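Local coordinates for protein aphrodisin (Mesocricetus auratus, PDB 1E5P) that binds small odorant molecules as a secreted lipocalin and acts as an aphrodisiac pheromone that elicits copulatory behaviour in male hamsters, at residues 12-17 and 116-121. Residues are numbered along the deposited sequence; the frame is centred on the assembly and turned at random.
Sequences TIVIAA and NALTPE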
# COMPACT_ATOMS: atom_id res chain seq x y z
N THR A 12 -0.61 -6.06 -4.66
CA THR A 12 -1.18 -4.72 -4.77
C THR A 12 -2.18 -4.72 -5.93
O THR A 12 -1.82 -5.09 -7.06
CB THR A 12 -0.11 -3.66 -5.07
OG1 THR A 12 0.90 -3.71 -4.07
CG2 THR A 12 -0.73 -2.25 -5.03
N ILE A 13 -3.43 -4.35 -5.61
CA ILE A 13 -4.44 -4.32 -6.69
C ILE A 13 -4.53 -2.89 -7.23
O ILE A 13 -4.47 -2.66 -8.44
CB ILE A 13 -5.80 -4.79 -6.19
CG1 ILE A 13 -5.71 -6.13 -5.42
CG2 ILE A 13 -6.76 -4.91 -7.37
CD1 ILE A 13 -5.04 -7.23 -6.18
N VAL A 14 -4.71 -1.93 -6.34
CA VAL A 14 -4.83 -0.52 -6.77
C VAL A 14 -4.08 0.37 -5.78
O VAL A 14 -3.94 0.01 -4.60
CB VAL A 14 -6.29 -0.03 -6.85
CG1 VAL A 14 -7.19 -0.82 -7.77
CG2 VAL A 14 -6.87 0.13 -5.46
N ILE A 15 -3.57 1.51 -6.25
CA ILE A 15 -2.98 2.50 -5.40
C ILE A 15 -3.53 3.88 -5.86
O ILE A 15 -3.61 4.04 -7.08
CB ILE A 15 -1.44 2.62 -5.44
CG1 ILE A 15 -0.77 1.32 -4.98
CG2 ILE A 15 -0.99 3.75 -4.50
CD1 ILE A 15 0.73 1.32 -5.24
N ALA A 16 -3.95 4.68 -4.93
CA ALA A 16 -4.42 6.05 -5.25
C ALA A 16 -3.55 7.04 -4.47
O ALA A 16 -3.20 6.74 -3.32
CB ALA A 16 -5.88 6.21 -4.85
N ALA A 17 -3.17 8.17 -5.04
CA ALA A 17 -2.34 9.12 -4.30
C ALA A 17 -2.64 10.55 -4.74
O ALA A 17 -2.96 10.75 -5.93
CB ALA A 17 -0.85 8.86 -4.56
N ASN A 116 -7.39 -10.99 -7.61
CA ASN A 116 -8.38 -10.50 -8.56
C ASN A 116 -8.56 -8.99 -8.51
O ASN A 116 -8.27 -8.33 -7.52
CB ASN A 116 -9.74 -11.16 -8.24
CG ASN A 116 -9.78 -12.64 -8.57
OD1 ASN A 116 -9.27 -13.04 -9.62
ND2 ASN A 116 -10.36 -13.43 -7.69
N ALA A 117 -9.05 -8.48 -9.64
CA ALA A 117 -9.43 -7.06 -9.73
C ALA A 117 -10.57 -6.82 -8.74
O ALA A 117 -11.27 -7.73 -8.31
CB ALA A 117 -9.94 -6.75 -11.14
N LEU A 118 -10.77 -5.58 -8.34
CA LEU A 118 -11.81 -5.21 -7.40
C LEU A 118 -13.21 -5.44 -7.99
O LEU A 118 -13.37 -5.20 -9.19
CB LEU A 118 -11.70 -3.70 -7.10
CG LEU A 118 -10.49 -3.22 -6.32
CD1 LEU A 118 -10.83 -1.92 -5.57
CD2 LEU A 118 -9.93 -4.25 -5.36
N THR A 119 -14.13 -5.86 -7.16
CA THR A 119 -15.53 -6.01 -7.63
C THR A 119 -16.15 -4.62 -7.61
O THR A 119 -15.60 -3.66 -7.06
CB THR A 119 -16.32 -6.89 -6.66
OG1 THR A 119 -16.32 -6.27 -5.37
CG2 THR A 119 -15.70 -8.28 -6.53
N PRO A 120 -17.36 -4.51 -8.14
CA PRO A 120 -18.04 -3.22 -8.14
C PRO A 120 -18.21 -2.69 -6.74
O PRO A 120 -18.02 -1.48 -6.50
CB PRO A 120 -19.36 -3.54 -8.85
CG PRO A 120 -18.94 -4.57 -9.86
CD PRO A 120 -17.98 -5.47 -9.09
N GLU A 121 -18.55 -3.53 -5.76
CA GLU A 121 -18.72 -3.06 -4.39
C GLU A 121 -17.38 -2.62 -3.78
O GLU A 121 -17.32 -1.62 -3.05
CB GLU A 121 -19.38 -4.09 -3.47
CG GLU A 121 -20.87 -4.27 -3.77
CD GLU A 121 -21.60 -5.22 -2.86
OE1 GLU A 121 -21.02 -5.80 -1.94
OE2 GLU A 121 -22.85 -5.35 -3.09
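No aromatic ring takes part, and the flat group that matters is the N116–A117 peptide. I13 comes at it obliquely from one side of its plane, beyond the carbonyl oxygen; strand 12-17 sends nothing over the other face, and N116 turns its CB away from the strand. Both branches of I13 reach this oxygen: CD1 and CG2 each lie 3.7 Å from N116 O, contacts of hydrocarbon with carbonyl and not hydrogen bonds. With CG1 anti to the carbonyl carbon (chi1 -49°) and CG2 anti to the backbone N, the ethyl arm lies alongside N116 O and the methyl branch faces the backbone farther along, 4.2 Å from A117 CA. The same methyl also meets L118, I13 CG2 to L118 CD2 being 3.8 Å, where the two side chains cross obliquely. V14 adds a looser apolar contact, its CG1 4.3 Å from L118 CG. An alanine in place of I13 would remove CG2 and the ethyl arm, and would probably loosen the packing against N116 O and L118. Two successive strand residues can both point at the loop because I13 and V14 form a classic beta bulge opposite V111; I13 takes a helix-like psi of -51°. No hydrogen bond joins the two segments. Beyond L118, T119 is the N-cap of helix 120-132: its OG1 caps a backbone N and its own N is bonded by E122 OE1, as in a capping box. In the lipocalin barrel, strand 8-17 pairs with strands 32-39, 105-113 and 140-142, and the contact joins it to the connection from strand 105-113 into the helix, with L118 and V14 each touching both V111 of that strand and L126 of helix 120-132.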